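Local atomic coordinates of fucose-specific lectin (Aleuria aurantia, PDB entry 6GKE), a protein that binds L-fucose, with strongest preference for the alpha-1,6-linked core fucose of glycoproteins, through five sites per six-bladed beta-propeller. Residues C80-K83 / L87-F90; Q288-I293 / W298-V303. The protein carries 1 engineered substitution. One frame throughout, in Å; residues are numbered along the deposited sequence.

Contact 1 of 2, residues C80-K83 / L87-F90. With FUC (alpha-L-fucopyranose), chain B.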
loop_
_atom_site.group_PDB
_atom_site.type_symbol
_atom_site.label_atom_id
_atom_site.label_comp_id
_atom_site.label_asym_id
_atom_site.label_seq_id
_atom_site.Cartn_x
_atom_site.Cartn_y
_atom_site.Cartn_z
ATOM N N CYS A 80 2.820 -19.921 5.945
ATOM C CA CYS A 80 1.850 -18.859 5.790
ATOM C C CYS A 80 0.589 -19.262 6.551
ATOM O O CYS A 80 0.583 -20.274 7.248
ATOM C CB CYS A 80 1.575 -18.607 4.313
ATOM S SG CYS A 80 0.806 -20.021 3.479
ATOM N N VAL A 81 -0.476 -18.472 6.422
ATOM C CA VAL A 81 -1.740 -18.702 7.062
ATOM C C VAL A 81 -2.847 -18.668 5.985
ATOM O O VAL A 81 -2.831 -17.746 5.166
ATOM C CB VAL A 81 -1.889 -17.621 8.154
ATOM C CG1 VAL A 81 -3.216 -17.722 8.872
ATOM C CG2 VAL A 81 -0.744 -17.675 9.162
ATOM N N ASN A 82 -3.815 -19.587 6.032
ATOM C CA ASN A 82 -4.925 -19.558 5.089
ATOM C C ASN A 82 -6.028 -18.624 5.611
ATOM O O ASN A 82 -5.880 -17.953 6.628
ATOM C CB ASN A 82 -5.386 -20.976 4.748
ATOM C CG ASN A 82 -6.177 -21.659 5.841
ATOM O OD1 ASN A 82 -6.520 -21.055 6.857
ATOM N ND2 ASN A 82 -6.472 -22.935 5.638
ATOM N N LYS A 83 -7.161 -18.582 4.908
ATOM C CA LYS A 83 -8.220 -17.620 5.210
ATOM C C LYS A 83 -8.974 -17.990 6.484
ATOM O O LYS A 83 -9.734 -17.178 6.991
ATOM C CB LYS A 83 -9.187 -17.480 4.038
ATOM C CG LYS A 83 -8.634 -16.569 2.960
ATOM C CD LYS A 83 -9.484 -16.506 1.736
ATOM C CE LYS A 83 -8.862 -15.644 0.662
ATOM N NZ LYS A 83 -9.697 -15.655 -0.559
ATOM N N LEU A 87 -2.295 -22.464 10.078
ATOM C CA LEU A 87 -0.897 -22.504 9.678
ATOM C C LEU A 87 -0.745 -23.488 8.517
ATOM O O LEU A 87 -1.167 -24.635 8.616
ATOM C CB LEU A 87 -0.068 -22.925 10.894
ATOM C CG LEU A 87 1.443 -22.949 10.703
ATOM C CD1 LEU A 87 1.990 -21.582 10.308
ATOM C CD2 LEU A 87 2.098 -23.449 11.977
ATOM N N SER A 88 -0.127 -23.016 7.431
ATOM C CA SER A 88 -0.066 -23.721 6.168
ATOM C C SER A 88 1.364 -23.674 5.623
ATOM O O SER A 88 2.186 -22.863 6.051
ATOM C CB SER A 88 -1.058 -23.126 5.191
ATOM O OG SER A 88 -2.383 -23.185 5.704
ATOM N N GLU A 89 1.638 -24.551 4.656
ATOM C CA GLU A 89 2.990 -24.770 4.163
ATOM C C GLU A 89 2.951 -25.114 2.677
ATOM O O GLU A 89 2.203 -25.993 2.262
ATOM C CB GLU A 89 3.624 -25.916 4.948
ATOM C CG GLU A 89 5.029 -26.315 4.525
ATOM C CD GLU A 89 5.444 -27.651 5.114
ATOM O OE1 GLU A 89 4.662 -28.617 4.958
ATOM O OE2 GLU A 89 6.545 -27.730 5.722
ATOM N N PHE A 90 3.815 -24.442 1.914
ATOM C CA PHE A 90 4.104 -24.810 0.537
ATOM C C PHE A 90 5.504 -25.414 0.482
ATOM O O PHE A 90 6.426 -24.965 1.152
ATOM C CB PHE A 90 3.931 -23.618 -0.405
ATOM C CG PHE A 90 2.487 -23.201 -0.446
ATOM C CD1 PHE A 90 1.572 -23.947 -1.172
ATOM C CD2 PHE A 90 2.018 -22.146 0.319
ATOM C CE1 PHE A 90 0.222 -23.637 -1.146
ATOM C CE2 PHE A 90 0.668 -21.837 0.342
ATOM C CZ PHE A 90 -0.227 -22.580 -0.391
HETATM C C1 FUC B . 7.384 -32.709 3.532
HETATM C C2 FUC B . 6.252 -31.822 4.037
HETATM C C3 FUC B . 6.277 -31.739 5.557
HETATM C C4 FUC B . 7.657 -31.267 6.006
HETATM C C5 FUC B . 8.702 -32.251 5.496
HETATM C C6 FUC B . 10.121 -31.890 5.898
HETATM O O2 FUC B . 4.995 -32.346 3.596
HETATM O O3 FUC B . 5.217 -30.897 6.023
HETATM O O4 FUC B . 7.982 -29.976 5.471
HETATM O O5 FUC B . 8.644 -32.292 4.058
#

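Contact 2 of 2, residues Q288-I293 / W298-V303. With FUC (alpha-L-fucopyranose), chain G.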
loop_
_atom_site.group_PDB
_atom_site.type_symbol
_atom_site.label_atom_id
_atom_site.label_comp_id
_atom_site.label_asym_id
_atom_site.label_seq_id
_atom_site.Cartn_x
_atom_site.Cartn_y
_atom_site.Cartn_z
ATOM N N GLN A 288 13.151 -3.916 -1.996
ATOM C CA GLN A 288 14.523 -3.467 -1.956
ATOM C C GLN A 288 15.301 -4.344 -0.981
ATOM O O GLN A 288 14.717 -5.125 -0.229
ATOM C CB GLN A 288 14.604 -2.028 -1.448
ATOM C CG GLN A 288 13.677 -1.047 -2.137
ATOM C CD GLN A 288 14.351 -0.138 -3.133
ATOM O OE1 GLN A 288 15.576 -0.016 -3.185
ATOM N NE2 GLN A 288 13.524 0.540 -3.909
ATOM N N GLN A 289 16.624 -4.187 -0.955
ATOM C CA GLN A 289 17.399 -4.855 0.065
ATOM C C GLN A 289 18.680 -4.098 0.391
ATOM O O GLN A 289 19.273 -3.444 -0.475
ATOM C CB GLN A 289 17.821 -6.247 -0.379
ATOM C CG GLN A 289 18.821 -6.221 -1.520
ATOM C CD GLN A 289 19.534 -7.540 -1.628
ATOM O OE1 GLN A 289 19.279 -8.315 -2.541
ATOM N NE2 GLN A 289 20.417 -7.809 -0.677
ATOM N N TRP A 290 19.075 -4.223 1.657
ATOM C CA TRP A 290 20.404 -3.961 2.109
ATOM C C TRP A 290 21.264 -5.192 1.822
ATOM O O TRP A 290 20.793 -6.325 1.933
ATOM C CB TRP A 290 20.404 -3.659 3.607
ATOM C CG TRP A 290 19.754 -2.357 3.931
ATOM C CD1 TRP A 290 18.462 -2.148 4.316
ATOM C CD2 TRP A 290 20.364 -1.063 3.837
ATOM N NE1 TRP A 290 18.237 -0.814 4.499
ATOM C CE2 TRP A 290 19.385 -0.122 4.214
ATOM C CE3 TRP A 290 21.647 -0.613 3.509
ATOM C CZ2 TRP A 290 19.649 1.246 4.248
ATOM C CZ3 TRP A 290 21.906 0.738 3.544
ATOM C CH2 TRP A 290 20.919 1.651 3.911
ATOM N N GLN A 291 22.530 -4.953 1.489
ATOM C CA GLN A 291 23.489 -6.020 1.246
ATOM C C GLN A 291 24.774 -5.700 2.002
ATOM O O GLN A 291 25.198 -4.546 2.041
ATOM C CB GLN A 291 23.775 -6.163 -0.250
ATOM C CG GLN A 291 24.391 -4.915 -0.864
ATOM C CD GLN A 291 24.349 -4.876 -2.372
ATOM O OE1 GLN A 291 23.923 -5.817 -3.036
ATOM N NE2 GLN A 291 24.799 -3.763 -2.924
ATOM N N TRP A 292 25.370 -6.744 2.587
ATOM C CA TRP A 292 26.668 -6.681 3.220
ATOM C C TRP A 292 27.714 -7.319 2.307
ATOM O O TRP A 292 27.560 -8.474 1.941
ATOM C CB TRP A 292 26.676 -7.428 4.554
ATOM C CG TRP A 292 28.084 -7.620 5.012
ATOM C CD1 TRP A 292 28.910 -8.680 4.772
ATOM C CD2 TRP A 292 28.875 -6.638 5.693
ATOM N NE1 TRP A 292 30.149 -8.441 5.302
ATOM C CE2 TRP A 292 30.156 -7.196 5.877
ATOM C CE3 TRP A 292 28.608 -5.360 6.190
ATOM C CZ2 TRP A 292 31.171 -6.508 6.540
ATOM C CZ3 TRP A 292 29.610 -4.684 6.848
ATOM C CH2 TRP A 292 30.872 -5.252 7.018
ATOM N N ILE A 293 28.780 -6.587 1.991
ATOM C CA ILE A 293 29.850 -7.123 1.173
ATOM C C ILE A 293 31.171 -6.912 1.920
ATOM O O ILE A 293 31.480 -5.796 2.356
ATOM C CB ILE A 293 29.826 -6.495 -0.236
ATOM C CG1 ILE A 293 28.600 -6.963 -1.028
ATOM C CG2 ILE A 293 31.113 -6.785 -0.994
ATOM C CD1 ILE A 293 28.004 -5.908 -1.930
ATOM N N TRP A 298 27.814 -2.029 4.194
ATOM C CA TRP A 298 26.399 -2.090 3.860
ATOM C C TRP A 298 26.040 -1.078 2.772
ATOM O O TRP A 298 26.472 0.067 2.811
ATOM C CB TRP A 298 25.556 -1.803 5.097
ATOM C CG TRP A 298 25.571 -2.891 6.118
ATOM C CD1 TRP A 298 26.305 -2.942 7.266
ATOM C CD2 TRP A 298 24.793 -4.097 6.078
ATOM N NE1 TRP A 298 26.018 -4.089 7.954
ATOM C CE2 TRP A 298 25.107 -4.826 7.244
ATOM C CE3 TRP A 298 23.857 -4.622 5.180
ATOM C CZ2 TRP A 298 24.510 -6.052 7.529
ATOM C CZ3 TRP A 298 23.268 -5.832 5.466
ATOM C CH2 TRP A 298 23.586 -6.533 6.629
ATOM N N SER A 299 25.178 -1.496 1.845
ATOM C CA SER A 299 24.619 -0.602 0.842
ATOM C C SER A 299 23.255 -1.128 0.404
ATOM O O SER A 299 22.944 -2.291 0.613
ATOM C CB SER A 299 25.545 -0.453 -0.338
ATOM O OG SER A 299 25.770 -1.704 -0.966
ATOM N N ILE A 300 22.457 -0.255 -0.215
ATOM C CA ILE A 300 21.211 -0.670 -0.830
ATOM C C ILE A 300 21.544 -1.267 -2.201
ATOM O O ILE A 300 22.213 -0.634 -3.016
ATOM C CB ILE A 300 20.205 0.493 -0.907
ATOM C CG1 ILE A 300 19.856 1.003 0.492
ATOM C CG2 ILE A 300 18.960 0.076 -1.680
ATOM C CD1 ILE A 300 19.123 2.320 0.508
ATOM N N GLY A 301 21.079 -2.496 -2.433
ATOM C CA GLY A 301 21.392 -3.243 -3.646
ATOM C C GLY A 301 20.347 -3.071 -4.739
ATOM O O GLY A 301 19.543 -2.135 -4.729
ATOM N N ALA A 302 20.382 -3.998 -5.700
ATOM C CA ALA A 302 19.492 -3.983 -6.856
ATOM C C ALA A 302 18.044 -4.216 -6.408
ATOM O O ALA A 302 17.784 -4.973 -5.477
ATOM C CB ALA A 302 19.926 -5.028 -7.854
ATOM N N VAL A 303 17.103 -3.572 -7.105
ATOM C CA VAL A 303 15.680 -3.699 -6.810
ATOM C C VAL A 303 15.201 -5.063 -7.315
ATOM O O VAL A 303 15.572 -5.504 -8.405
ATOM C CB VAL A 303 14.866 -2.549 -7.433
ATOM C CG1 VAL A 303 13.372 -2.720 -7.209
ATOM C CG2 VAL A 303 15.328 -1.194 -6.916
HETATM C C1 FUC G . 30.229 -7.184 11.340
HETATM C C2 FUC G . 29.079 -6.206 11.533
HETATM C C3 FUC G . 28.407 -5.909 10.191
HETATM C C4 FUC G . 28.001 -7.216 9.499
HETATM C C5 FUC G . 29.232 -8.098 9.370
HETATM C C6 FUC G . 28.967 -9.445 8.712
HETATM O O1 FUC G . 31.268 -6.543 10.595
HETATM O O2 FUC G . 29.586 -4.999 12.113
HETATM O O3 FUC G . 27.302 -5.030 10.397
HETATM O O4 FUC G . 27.024 -7.949 10.253
HETATM O O5 FUC G . 29.781 -8.358 10.661
HETATM O O HOH W 1 17.243 -2.687 -3.288
HETATM O O HOH W 2 19.424 -6.694 -4.748
HETATM O O HOH W 3 22.693 -5.805 -5.514
#

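Contact 1 of 2, residues C80-K83 / L87-F90
The thiol of Cys80 lies at the rim of the Phe90 phenyl ring, a sulfur-aromatic contact made within a single face of the blade. SG comes to 3.6 Å from Phe90 CE2 and is 74° off the ring normal, so the sulfur meets the edge of the ring rather than its pi cloud. With chi1 at 64°, SG is placed between the backbone N and the carbonyl carbon of its own residue and projects from the face that Cys80 shares with Ser88. There it also approaches Ser88 CB, at 4.0 Å. Cys80 and Ser88 form an antiparallel hydrogen-bonded pair: Cys80 N donates to Ser88 O at 3.0 Å, and Ser88 N to Cys80 O at 2.8 Å. Val81 and Leu87, a non-hydrogen-bonded pair, turn to the other face, where Leu87 CD1 folds back to 3.6 Å from Cys80 O. Beyond them the hairpin reverses. Asn82 OD1 takes the N-H groups of both Asp84 and Ile86, the first closing an Asx turn, while Ser88 OG bonds to Ile86 O, so these polar groups tie the bend together. Farther along the strand, Glu89 reaches the sugar with CG anti to the backbone N (chi1 178°), and its carboxylate grips fucose with both oxygens: O3 donates to OE1 at 2.6 Å and O4 to OE2 at 2.7 Å. Tyr79 OH also bonds OE2 and probably helps to fix the carboxylate. Arg77, Gln101 and Trp153 complete the polar grip on this sugar. Strands 73-81 and 87-93 are the two middle strands of a four-stranded propeller blade, between 64-70 and 97-99; Cys80 and Phe90 pack on Ile34 of strand 33-40 in the preceding blade, and Leu87 rests on Leu102.

Contact 2 of 2, residues Q288-I293 / W298-V303
Gln291 is joined to Ser299 through both backbone and side chain. Gln291 N donates to Ser299 O at 2.8 Å, Ser299 N returns a bond to Gln291 O, and the Gln291 amide NE2 reaches Ser299 OG at 3.0 Å, almost straight (172°) and in the plane of the amide. Two residues farther along, Gly301 N bonds Gln289 O at 2.8 Å, close to the direction of the carbonyl bond. As the second strand ends, water takes over the bridging: water 3 donates to Gln291 OE1 and accepts from Ala302 N. On the opposite face of the hairpin from Gln291 and Ser299 lies an aromatic row. Trp298 NE1 donates to fucose O3 at 2.9 Å, with O3 in the plane of the indole. Trp292, modelled in two positions, in the one described here turns the edge of its six-membered ring to the face of Trp298, the planes inclined at 63°, and sets its CB over the Trp298 six-membered ring. CG of Trp292 is anti to the backbone N (chi1 167°), which swings its indole under the sugar; fucose C5 sits 3.7 Å above the ring plane, over its centre. In this conformer the two tryptophans give the sugar an apolar floor and an N-H at its side. Along the same face, Ile300 CG1 stands 3.5 Å from the centroid of the Trp290 six-membered ring, a CH-pi contact over the face, while Trp290 CB touches Trp298 CE3 at 3.9 Å. Strands 286-293 and 297-300 are the outer pair of their four-stranded blade. Strand 275-282 flanks the first of them, and Trp290 and Trp298 pack against strands 236-241 and 249-251 of the preceding blade.

In the fold
Both contacts are hairpins of propeller blades, in the second (contact 1) and sixth (contact 2) sequence repeats, on opposite sides of the chain's centre. Their centres are 29 Å apart and their nearest atoms about 19 Å, so they do not touch and serve separate fucose sites. Each fills a different part of its own inter-blade site. Contact 1 supplies the carboxylate, Glu89, and Trp153 of the following blade the indole N-H; contact 2 supplies the indole, Trp298, while Glu238 and Arg226 come from the preceding blade. Contact 1 also lies behind a second site: the Phe90 side chain is about 4 Å from that of Trp97, which binds another fucose, though about 10 Å from that sugar.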